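Local coordinates for farnesyl diphosphate synthase (Rhodobacter capsulatus, PDB 3M0G), which probably condenses farnesyl diphosphate with isopentenyl diphosphate, using magnesium, to make geranylgeranyl diphosphate for carotenoid and diterpene biosynthesis, at residues H56-A61 and I192-D197; A63-L68 and D124-S129; R198-A203 and L267-E272. All blocks are in the same frame, centred on the assembly; numbering follows the deposited sequence.

Interaction 1: H56-A61 and I192-D197. Unlike the reference sequence in segment 56-61: A61 (reference Glu). Unlike the reference sequence in segment 192-197: L193 (reference Ile).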
ATOM      1  N   HIS B  56     -15.880  22.762   1.725  1.00 11.39           N
ATOM      2  CA  HIS B  56     -17.113  22.004   1.924  1.00 12.95           C
ATOM      3  C   HIS B  56     -17.570  22.045   3.379  1.00 14.03           C
ATOM      4  O   HIS B  56     -18.377  21.210   3.824  1.00 15.61           O
ATOM      5  CB  HIS B  56     -16.912  20.575   1.412  1.00 13.57           C
ATOM      6  CG  HIS B  56     -16.763  20.497  -0.073  1.00 12.00           C
ATOM      7  ND1 HIS B  56     -15.553  20.659  -0.710  1.00 13.91           N
ATOM      8  CD2 HIS B  56     -17.680  20.314  -1.052  1.00 13.61           C
ATOM      9  CE1 HIS B  56     -15.727  20.565  -2.016  1.00 13.00           C
ATOM     10  NE2 HIS B  56     -17.010  20.362  -2.250  1.00 12.73           N
ATOM     11  N   GLY B  57     -17.056  23.029   4.112  1.00 13.12           N
ATOM     12  CA  GLY B  57     -17.450  23.293   5.498  1.00 12.78           C
ATOM     13  C   GLY B  57     -16.994  22.267   6.514  1.00 12.35           C
ATOM     14  O   GLY B  57     -17.538  22.201   7.619  1.00 12.30           O
ATOM     15  N   ILE B  58     -16.002  21.458   6.136  1.00 12.24           N
ATOM     16  CA  ILE B  58     -15.491  20.382   6.985  1.00 12.55           C
ATOM     17  C   ILE B  58     -14.247  20.856   7.744  1.00 12.98           C
ATOM     18  O   ILE B  58     -13.352  21.467   7.150  1.00 11.94           O
ATOM     19  CB  ILE B  58     -15.197  19.101   6.137  1.00 12.87           C
ATOM     20  CG1 ILE B  58     -16.518  18.479   5.647  1.00  9.47           C
ATOM     21  CG2 ILE B  58     -14.358  18.070   6.926  1.00 10.10           C
ATOM     22  CD1 ILE B  58     -16.346  17.306   4.697  1.00 12.96           C
ATOM     23  N   SER B  59     -14.211  20.574   9.054  1.00 13.97           N
ATOM     24  CA  SER B  59     -13.117  21.007   9.935  1.00 15.00           C
ATOM     25  C   SER B  59     -11.775  20.369   9.603  1.00 15.26           C
ATOM     26  O   SER B  59     -11.721  19.336   8.953  1.00 15.02           O
ATOM     27  CB  SER B  59     -13.465  20.753  11.413  1.00 15.56           C
ATOM     28  OG  SER B  59     -13.223  19.408  11.805  1.00  2.00           O
HETATM   29  N   MSE B  60     -10.692  20.995  10.053  1.00 15.86           N
HETATM   30  CA  MSE B  60      -9.361  20.400   9.918  1.00 16.70           C
HETATM   31  C   MSE B  60      -9.239  19.096  10.713  1.00 15.80           C
HETATM   32  O   MSE B  60      -8.687  18.118  10.221  1.00 15.94           O
HETATM   33  CB  MSE B  60      -8.280  21.390  10.347  1.00 18.34           C
HETATM   34  CG  MSE B  60      -6.873  20.832  10.272  1.00 11.39           C
HETATM   35 SE   MSE B  60      -5.510  22.222  10.351  1.00 21.58          SE
HETATM   36  CE  MSE B  60      -5.637  22.699  12.242  1.00 11.50           C
ATOM     37  N   ALA B  61      -9.758  19.094  11.937  1.00 15.16           N
ATOM     38  CA  ALA B  61      -9.796  17.897  12.782  1.00 14.39           C
ATOM     39  C   ALA B  61     -10.518  16.709  12.117  1.00 14.35           C
ATOM     40  O   ALA B  61     -10.025  15.565  12.156  1.00 13.97           O
ATOM     41  CB  ALA B  61     -10.415  18.221  14.137  1.00 13.83           C
ATOM     42  N   ILE B 192     -14.752  14.393  -1.491  1.00 11.05           N
ATOM     43  CA  ILE B 192     -15.068  13.007  -1.064  1.00 11.49           C
ATOM     44  C   ILE B 192     -15.706  12.969   0.322  1.00 12.34           C
ATOM     45  O   ILE B 192     -16.749  12.330   0.505  1.00 13.34           O
ATOM     46  CB  ILE B 192     -13.827  12.057  -1.130  1.00 10.85           C
ATOM     47  CG1 ILE B 192     -13.360  11.934  -2.580  1.00  4.73           C
ATOM     48  CG2 ILE B 192     -14.139  10.649  -0.522  1.00  3.57           C
ATOM     49  CD1 ILE B 192     -11.928  11.411  -2.776  1.00  9.67           C
ATOM     50  N   LEU B 193     -15.106  13.675   1.282  1.00 11.70           N
ATOM     51  CA  LEU B 193     -15.583  13.667   2.655  1.00 11.44           C
ATOM     52  C   LEU B 193     -16.916  14.406   2.822  1.00 11.47           C
ATOM     53  O   LEU B 193     -17.604  14.210   3.818  1.00 11.01           O
ATOM     54  CB  LEU B 193     -14.528  14.239   3.628  1.00 12.09           C
ATOM     55  CG  LEU B 193     -13.119  13.629   3.719  1.00  5.96           C
ATOM     56  CD1 LEU B 193     -12.269  14.383   4.746  1.00 12.56           C
ATOM     57  CD2 LEU B 193     -13.118  12.124   4.014  1.00 12.12           C
ATOM     58  N   ALA B 194     -17.274  15.244   1.846  1.00 10.78           N
ATOM     59  CA  ALA B 194     -18.534  15.983   1.890  1.00 10.82           C
ATOM     60  C   ALA B 194     -19.612  15.316   1.035  1.00 10.69           C
ATOM     61  O   ALA B 194     -20.739  15.769   1.017  1.00 10.09           O
ATOM     62  CB  ALA B 194     -18.319  17.432   1.433  1.00 10.45           C
ATOM     63  N   GLY B 195     -19.255  14.243   0.335  1.00 11.32           N
ATOM     64  CA  GLY B 195     -20.158  13.582  -0.611  1.00 12.91           C
ATOM     65  C   GLY B 195     -20.618  14.474  -1.759  1.00 14.78           C
ATOM     66  O   GLY B 195     -21.734  14.313  -2.273  1.00 15.47           O
ATOM     67  N   ALA B 196     -19.758  15.410  -2.168  1.00 15.04           N
ATOM     68  CA  ALA B 196     -20.128  16.430  -3.143  1.00 15.13           C
ATOM     69  C   ALA B 196     -19.443  16.237  -4.491  1.00 15.07           C
ATOM     70  O   ALA B 196     -18.621  15.324  -4.656  1.00 15.46           O
ATOM     71  CB  ALA B 196     -19.833  17.815  -2.585  1.00 15.97           C
ATOM     72  N   ASP B 197     -19.801  17.089  -5.448  1.00 14.26           N
ATOM     73  CA  ASP B 197     -19.198  17.120  -6.781  1.00 14.35           C
ATOM     74  C   ASP B 197     -17.676  17.188  -6.673  1.00 14.15           C
ATOM     75  O   ASP B 197     -17.141  18.079  -6.016  1.00 14.75           O
ATOM     76  CB  ASP B 197     -19.712  18.346  -7.551  1.00 15.05           C
ATOM     77  CG  ASP B 197     -19.625  18.186  -9.069  1.00 24.26           C
ATOM     78  OD1 ASP B 197     -18.820  17.377  -9.568  1.00 15.10           O
ATOM     79  OD2 ASP B 197     -20.375  18.894  -9.775  1.00 15.89           O
TER
HETATM   80  O   HOH W   1     -18.148  20.236  -4.836  1.00  9.72           O
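The apolar part of this contact has two centres, H56 and I58. The H56 side chain lies alongside two alanine methyls. Its CB meets A194 CB at 3.4 Å, a close approach for two carbons, and its ring carbon CD2 lies 3.6 Å from A196 CB. CG stands anti to the carbonyl carbon (chi1 -68°), which carries the ring past A194 to A196. I58 reaches across with its tip alone. An extended end (chi2 174°) brings CD1 over the last turn of the helix, 3.5 Å from L193 O and 3.7 Å from L193 CB.

The polar part runs through one water. It sits at the ring edge, in plane, 2.8 Å from H56 NE2, and donates to D197 O at 2.7 Å. The other ring nitrogen, ND1, bonds to S52 O, so both ring nitrogens have a polar partner.

Backbone turns frame both segments. G57 and G195, each at positive phi, end their helices in Schellman motifs. S59 OG caps Q62 N at the start of helix 60-81; D197 OD1 caps G199 N in the turn leading into helix 199-219.

The contact thus joins two helix-to-helix connections near the surface. One links helix 44-55 to helix 60-81, and the other links helix 168-194 to helix 199-219. I58 also packs on A53 and L193 on L127; beside them I192 packs against helix 130-144.

Interaction 2: A63-L68 and D124-S129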
ATOM      1  N   ALA B  63     -10.855  16.502   8.840  1.00 13.34           N
ATOM      2  CA  ALA B  63     -10.054  16.239   7.611  1.00 13.01           C
ATOM      3  C   ALA B  63      -8.669  15.645   7.853  1.00 13.16           C
ATOM      4  O   ALA B  63      -8.047  15.110   6.922  1.00 12.94           O
ATOM      5  CB  ALA B  63      -9.907  17.525   6.795  1.00 12.28           C
HETATM    6  N   MSE B  64      -8.178  15.739   9.086  1.00 13.43           N
HETATM    7  CA  MSE B  64      -6.768  15.418   9.376  1.00 13.62           C
HETATM    8  C   MSE B  64      -6.291  14.006   8.962  1.00 11.89           C
HETATM    9  O   MSE B  64      -5.197  13.874   8.366  1.00 10.46           O
HETATM   10  CB  MSE B  64      -6.429  15.688  10.839  1.00 15.70           C
HETATM   11  CG  MSE B  64      -4.991  15.363  11.189  1.00  3.46           C
HETATM   12 SE   MSE B  64      -3.773  16.559  10.256  1.00 19.42          SE
HETATM   13  CE  MSE B  64      -4.291  18.187  11.135  1.00  3.25           C
ATOM     14  N   PRO B  65      -7.084  12.950   9.274  1.00 12.04           N
ATOM     15  CA  PRO B  65      -6.635  11.620   8.850  1.00 11.81           C
ATOM     16  C   PRO B  65      -6.414  11.520   7.338  1.00 10.57           C
ATOM     17  O   PRO B  65      -5.550  10.774   6.909  1.00 10.08           O
ATOM     18  CB  PRO B  65      -7.774  10.696   9.290  1.00 12.31           C
ATOM     19  CG  PRO B  65      -8.448  11.453  10.408  1.00  5.54           C
ATOM     20  CD  PRO B  65      -8.359  12.882  10.015  1.00 11.98           C
ATOM     21  N   ALA B  66      -7.182  12.268   6.550  1.00 10.83           N
ATOM     22  CA  ALA B  66      -6.990  12.279   5.102  1.00 11.02           C
ATOM     23  C   ALA B  66      -5.693  12.998   4.720  1.00 11.58           C
ATOM     24  O   ALA B  66      -4.963  12.549   3.827  1.00 12.14           O
ATOM     25  CB  ALA B  66      -8.187  12.897   4.395  1.00 10.21           C
ATOM     26  N   ALA B  67      -5.416  14.097   5.413  1.00 11.86           N
ATOM     27  CA  ALA B  67      -4.185  14.861   5.238  1.00 10.99           C
ATOM     28  C   ALA B  67      -2.994  14.010   5.615  1.00 10.83           C
ATOM     29  O   ALA B  67      -1.976  14.013   4.928  1.00 10.61           O
ATOM     30  CB  ALA B  67      -4.214  16.111   6.093  1.00 10.08           C
ATOM     31  N   LEU B  68      -3.134  13.282   6.721  1.00 11.67           N
ATOM     32  CA  LEU B  68      -2.096  12.374   7.179  1.00 11.79           C
ATOM     33  C   LEU B  68      -1.845  11.256   6.173  1.00  9.90           C
ATOM     34  O   LEU B  68      -0.693  10.931   5.854  1.00  9.68           O
ATOM     35  CB  LEU B  68      -2.448  11.819   8.559  1.00 12.37           C
ATOM     36  CG  LEU B  68      -2.225  12.805   9.710  1.00 25.22           C
ATOM     37  CD1 LEU B  68      -2.482  12.150  11.075  1.00 12.87           C
ATOM     38  CD2 LEU B  68      -0.818  13.399   9.642  1.00 13.02           C
ATOM     39  N   ASP B 124     -10.141   5.724   9.600  1.00 10.81           N
ATOM     40  CA  ASP B 124     -10.470   6.452  10.828  1.00 10.37           C
ATOM     41  C   ASP B 124     -11.872   7.047  10.764  1.00 10.25           C
ATOM     42  O   ASP B 124     -12.137   7.897   9.902  1.00 10.01           O
ATOM     43  CB  ASP B 124      -9.442   7.577  11.039  1.00 10.86           C
ATOM     44  CG  ASP B 124      -9.477   8.163  12.445  1.00 22.05           C
ATOM     45  OD1 ASP B 124     -10.571   8.374  12.980  1.00 11.14           O
ATOM     46  OD2 ASP B 124      -8.398   8.424  13.018  1.00 11.85           O
ATOM     47  N   PRO B 125     -12.764   6.625  11.695  1.00  9.67           N
ATOM     48  CA  PRO B 125     -14.161   7.066  11.680  1.00  9.42           C
ATOM     49  C   PRO B 125     -14.328   8.564  11.902  1.00  8.78           C
ATOM     50  O   PRO B 125     -15.367   9.109  11.543  1.00  8.80           O
ATOM     51  CB  PRO B 125     -14.797   6.286  12.839  1.00  9.70           C
ATOM     52  CG  PRO B 125     -13.657   5.856  13.691  1.00 22.92           C
ATOM     53  CD  PRO B 125     -12.522   5.635  12.763  1.00  9.69           C
ATOM     54  N   VAL B 126     -13.306   9.216  12.467  1.00  8.31           N
ATOM     55  CA  VAL B 126     -13.248  10.685  12.553  1.00  7.91           C
ATOM     56  C   VAL B 126     -13.515  11.325  11.189  1.00  7.55           C
ATOM     57  O   VAL B 126     -14.072  12.418  11.106  1.00  8.16           O
ATOM     58  CB  VAL B 126     -11.873  11.142  13.132  1.00  8.54           C
ATOM     59  CG1 VAL B 126     -11.384  12.461  12.519  1.00 14.30           C
ATOM     60  CG2 VAL B 126     -11.934  11.221  14.666  1.00 13.89           C
ATOM     61  N   LEU B 127     -13.114  10.633  10.121  1.00  6.83           N
ATOM     62  CA  LEU B 127     -13.315  11.098   8.750  1.00  6.87           C
ATOM     63  C   LEU B 127     -14.771  11.198   8.329  1.00  7.29           C
ATOM     64  O   LEU B 127     -15.090  11.963   7.421  1.00  7.87           O
ATOM     65  CB  LEU B 127     -12.595  10.162   7.757  1.00  7.30           C
ATOM     66  CG  LEU B 127     -11.079  10.243   7.686  1.00  7.50           C
ATOM     67  CD1 LEU B 127     -10.538   8.998   7.002  1.00  7.26           C
ATOM     68  CD2 LEU B 127     -10.634  11.505   6.953  1.00  7.57           C
ATOM     69  N   GLY B 128     -15.647  10.409   8.958  1.00  7.46           N
ATOM     70  CA  GLY B 128     -17.066  10.387   8.598  1.00  7.63           C
ATOM     71  C   GLY B 128     -17.636   9.039   8.188  1.00  7.91           C
ATOM     72  O   GLY B 128     -17.128   7.983   8.592  1.00  8.56           O
ATOM     73  N   SER B 129     -18.694   9.066   7.375  1.00  6.66           N
ATOM     74  CA  SER B 129     -19.422   7.843   7.016  1.00  5.67           C
ATOM     75  C   SER B 129     -18.488   6.793   6.429  1.00  5.16           C
ATOM     76  O   SER B 129     -17.466   7.143   5.835  1.00  5.09           O
ATOM     77  CB  SER B 129     -20.583   8.147   6.052  1.00  5.41           C
ATOM     78  OG  SER B 129     -20.135   8.369   4.724  1.00  8.62           O
TER
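A63 O is gripped twice, by A67 N at 3.2 Å and by a weak bond from A66 N. P65 has no N-H to give, and the helix kinks here. D124 OD1 has one grip. Its anti lone pair takes V126 N at 2.9 Å, and the N-H...O angle of 148° is moderately bent.

The contact itself is apolar and centres on the P65 ring. L127 slides past the ring in the opposite direction, with CG 3.7 Å from P65 CB. Its CD2 branch goes further, to 3.6 Å from A66 N and 3.8 Å from A66 CB. V126 crosses the ring at about a right angle, and its CG1 touches P65 CG at 3.8 Å. D124 adds its CB, 3.9 Å from P65 CB. An alanine here would remove the carboxylate and would probably loosen the turn that presents V126 and L127 to the proline.

L127 and A66 also pack on L136 of helix 130-144. The Asx turn at D124 overlaps the start of the short 3-10 segment 125-127. The contact packs the connection between helices 104-121 and 130-144 against the start of helix 60-81 in the mainly helical fold of the prenyl synthases.

Interaction 3: R198-A203 and L267-E272; sequences RGPLTA and LAPYGE. Unlike the reference sequence in segment 198-203: G199 (reference Ala), P200 (reference Leu), T202 (reference Ala).
Y270 and P200 cross at about a right angle. The tyrosine CG stands anti to its carbonyl carbon (chi1 -56°), and the ring reaches across to the first turn of helix 199-219. There its CE2 lies 3.7 Å from P200 CB. The approach to the ring is oblique.

L201 also crosses Y270 at about a right angle, but it meets the far end of the tyrosine. Its CD1 is 3.5 Å from Y270 OH, and CG comes nearly as close. The phenol tip therefore lies against two successive residues, the P200 ring and the L201 branch. The same ring meets the H56 ring, with the two planes at about 80°, and it also packs on I55 of helix 44-55.

The two prolines cross obliquely and touch by their ring tips, P200 CG to P269 CG at 3.9 Å. L201 and L267 cross obliquely too. Here the CD2 methyls meet, 4.0 Å apart, and L267 CD2 also lies 3.8 Å from P200 O. Both leucines pack on L277 of helix 275-285, so this pair forms the buried side of the contact. P269 lies on the exposed side.

Among the bonds inside the segments, R198 O accepts two donors, T202 N at 3.0 Å and T202 OG1 at 2.7 Å. The hydroxyl comes from above the carbonyl plane. R198 NH1 bonds outward to Q188 OE1. Within 267-272, Y270 N bonds to L267 O in the 3-10 turn that carries the tyrosine.

Van der Waals packing, mostly of carbon but with the tyrosine oxygen and P200 O taking part, joins the two segments. Such a contact probably depends mainly on shape fit and the burial of apolar surface, while each backbone turn is stabilised by its own bonds.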
ATOM      1  N   ARG B 198     -17.011  16.237  -7.325  1.00 12.95           N
ATOM      2  CA  ARG B 198     -15.557  16.113  -7.350  1.00 12.16           C
ATOM      3  C   ARG B 198     -14.958  16.794  -8.570  1.00  9.76           C
ATOM      4  O   ARG B 198     -13.751  17.003  -8.627  1.00  9.51           O
ATOM      5  CB  ARG B 198     -15.147  14.634  -7.369  1.00 12.70           C
ATOM      6  CG  ARG B 198     -14.964  13.997  -5.994  1.00 15.74           C
ATOM      7  CD  ARG B 198     -13.880  12.913  -6.064  1.00 15.49           C
ATOM      8  NE  ARG B 198     -14.447  11.587  -5.924  1.00 15.47           N
ATOM      9  CZ  ARG B 198     -13.874  10.455  -6.312  1.00 16.55           C
ATOM     10  NH1 ARG B 198     -12.679  10.438  -6.902  1.00 14.86           N
ATOM     11  NH2 ARG B 198     -14.527   9.325  -6.119  1.00 15.54           N
ATOM     12  N   GLY B 199     -15.828  17.148  -9.521  1.00  8.94           N
ATOM     13  CA  GLY B 199     -15.472  17.774 -10.803  1.00  8.42           C
ATOM     14  C   GLY B 199     -14.540  18.974 -10.817  1.00  7.54           C
ATOM     15  O   GLY B 199     -13.478  18.908 -11.434  1.00  7.85           O
ATOM     16  N   PRO B 200     -14.948  20.091 -10.171  1.00  7.20           N
ATOM     17  CA  PRO B 200     -14.129  21.295 -10.078  1.00  7.30           C
ATOM     18  C   PRO B 200     -12.773  21.103  -9.416  1.00  6.98           C
ATOM     19  O   PRO B 200     -11.803  21.668  -9.865  1.00  7.93           O
ATOM     20  CB  PRO B 200     -14.979  22.250  -9.228  1.00  6.69           C
ATOM     21  CG  PRO B 200     -16.377  21.818  -9.443  1.00  6.84           C
ATOM     22  CD  PRO B 200     -16.337  20.330  -9.714  1.00  6.95           C
ATOM     23  N   LEU B 201     -12.706  20.334  -8.344  1.00  6.45           N
ATOM     24  CA  LEU B 201     -11.430  20.102  -7.696  1.00  6.59           C
ATOM     25  C   LEU B 201     -10.532  19.185  -8.538  1.00  7.68           C
ATOM     26  O   LEU B 201      -9.311  19.375  -8.563  1.00  7.90           O
ATOM     27  CB  LEU B 201     -11.616  19.561  -6.284  1.00  5.87           C
ATOM     28  CG  LEU B 201     -12.076  20.646  -5.298  1.00  2.00           C
ATOM     29  CD1 LEU B 201     -12.774  20.014  -4.118  1.00  5.34           C
ATOM     30  CD2 LEU B 201     -10.862  21.467  -4.855  1.00  4.96           C
ATOM     31  N   THR B 202     -11.135  18.247  -9.271  1.00  7.81           N
ATOM     32  CA  THR B 202     -10.372  17.407 -10.227  1.00  8.13           C
ATOM     33  C   THR B 202      -9.744  18.234 -11.371  1.00  8.78           C
ATOM     34  O   THR B 202      -8.602  17.990 -11.787  1.00  9.23           O
ATOM     35  CB  THR B 202     -11.260  16.265 -10.799  1.00  8.64           C
ATOM     36  OG1 THR B 202     -11.782  15.489  -9.718  1.00 15.43           O
ATOM     37  CG2 THR B 202     -10.465  15.340 -11.722  1.00 13.90           C
ATOM     38  N   ALA B 203     -10.481  19.222 -11.864  1.00  9.46           N
ATOM     39  CA  ALA B 203     -10.019  20.061 -12.968  1.00  9.67           C
ATOM     40  C   ALA B 203      -8.914  21.008 -12.497  1.00  9.05           C
ATOM     41  O   ALA B 203      -7.893  21.163 -13.168  1.00  8.13           O
ATOM     42  CB  ALA B 203     -11.200  20.838 -13.597  1.00 10.14           C
ATOM     43  N   LEU B 267     -12.389  26.603 -10.289  1.00 11.49           N
ATOM     44  CA  LEU B 267     -12.986  26.763  -8.957  1.00 11.57           C
ATOM     45  C   LEU B 267     -14.051  27.868  -8.872  1.00 12.08           C
ATOM     46  O   LEU B 267     -14.608  28.143  -7.796  1.00 11.85           O
ATOM     47  CB  LEU B 267     -11.896  26.945  -7.896  1.00 11.16           C
ATOM     48  CG  LEU B 267     -10.897  25.788  -7.699  1.00  6.04           C
ATOM     49  CD1 LEU B 267      -9.926  26.173  -6.592  1.00 11.37           C
ATOM     50  CD2 LEU B 267     -11.558  24.470  -7.359  1.00 11.44           C
ATOM     51  N   ALA B 268     -14.365  28.457 -10.021  1.00 12.71           N
ATOM     52  CA  ALA B 268     -15.467  29.418 -10.145  1.00 12.93           C
ATOM     53  C   ALA B 268     -16.782  29.009  -9.456  1.00 13.75           C
ATOM     54  O   ALA B 268     -17.428  29.869  -8.862  1.00 13.83           O
ATOM     55  CB  ALA B 268     -15.705  29.795 -11.627  1.00 12.79           C
ATOM     56  N   PRO B 269     -17.171  27.708  -9.497  1.00 14.74           N
ATOM     57  CA  PRO B 269     -18.383  27.295  -8.761  1.00 15.37           C
ATOM     58  C   PRO B 269     -18.405  27.736  -7.288  1.00 15.81           C
ATOM     59  O   PRO B 269     -19.446  28.174  -6.792  1.00 16.78           O
ATOM     60  CB  PRO B 269     -18.342  25.764  -8.843  1.00 15.51           C
ATOM     61  CG  PRO B 269     -17.608  25.475 -10.085  1.00 15.25           C
ATOM     62  CD  PRO B 269     -16.623  26.594 -10.300  1.00 15.08           C
ATOM     63  N   TYR B 270     -17.253  27.640  -6.620  1.00 15.42           N
ATOM     64  CA  TYR B 270     -17.123  27.931  -5.193  1.00 15.06           C
ATOM     65  C   TYR B 270     -17.087  29.424  -4.821  1.00 14.46           C
ATOM     66  O   TYR B 270     -17.079  29.765  -3.637  1.00 13.93           O
ATOM     67  CB  TYR B 270     -15.890  27.230  -4.615  1.00 15.37           C
ATOM     68  CG  TYR B 270     -15.850  25.726  -4.817  1.00 13.34           C
ATOM     69  CD1 TYR B 270     -16.724  24.882  -4.125  1.00 15.76           C
ATOM     70  CD2 TYR B 270     -14.930  25.150  -5.684  1.00 16.11           C
ATOM     71  CE1 TYR B 270     -16.675  23.501  -4.301  1.00 12.80           C
ATOM     72  CE2 TYR B 270     -14.873  23.770  -5.872  1.00 12.72           C
ATOM     73  CZ  TYR B 270     -15.754  22.955  -5.176  1.00 16.38           C
ATOM     74  OH  TYR B 270     -15.697  21.591  -5.347  1.00 12.69           O
ATOM     75  N   GLY B 271     -17.059  30.303  -5.820  1.00 14.68           N
ATOM     76  CA  GLY B 271     -17.080  31.747  -5.575  1.00 14.78           C
ATOM     77  C   GLY B 271     -15.871  32.269  -4.820  1.00 14.92           C
ATOM     78  O   GLY B 271     -14.731  31.983  -5.187  1.00 14.64           O
ATOM     79  N   GLU B 272     -16.117  33.059  -3.771  1.00 14.54           N
ATOM     80  CA  GLU B 272     -15.021  33.652  -2.988  1.00 14.27           C
ATOM     81  C   GLU B 272     -14.332  32.667  -2.030  1.00 13.95           C
ATOM     82  O   GLU B 272     -13.217  32.921  -1.563  1.00 13.48           O
ATOM     83  CB  GLU B 272     -15.483  34.906  -2.233  1.00 14.46           C
ATOM     84  CG  GLU B 272     -15.809  36.097  -3.130  1.00 18.79           C
ATOM     85  CD  GLU B 272     -14.605  36.635  -3.908  1.00 14.98           C
ATOM     86  OE1 GLU B 272     -13.442  36.416  -3.493  1.00 18.59           O
ATOM     87  OE2 GLU B 272     -14.836  37.297  -4.945  1.00 18.98           O
TER

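Interactions 1 and 2 both use the start of helix 60-81, and their centres are 10 Å apart. They touch where A61 O meets V126 CG1. Interaction 2 is the most buried of the three and joins its segments by apolar packing. Interaction 1 lies at the surface and adds a water bridge to its packing. Interaction 3 is partly buried and mostly apolar across the segments. It meets interaction 1 mainly where H56 lies against Y270 and L201, and also where I192 meets R198. Segments 192-197 and 198-203 run on from each other in the chain. Interactions 2 and 3 do not touch, with nearest atoms about 12 Å apart. Interaction 1 therefore connects the other two.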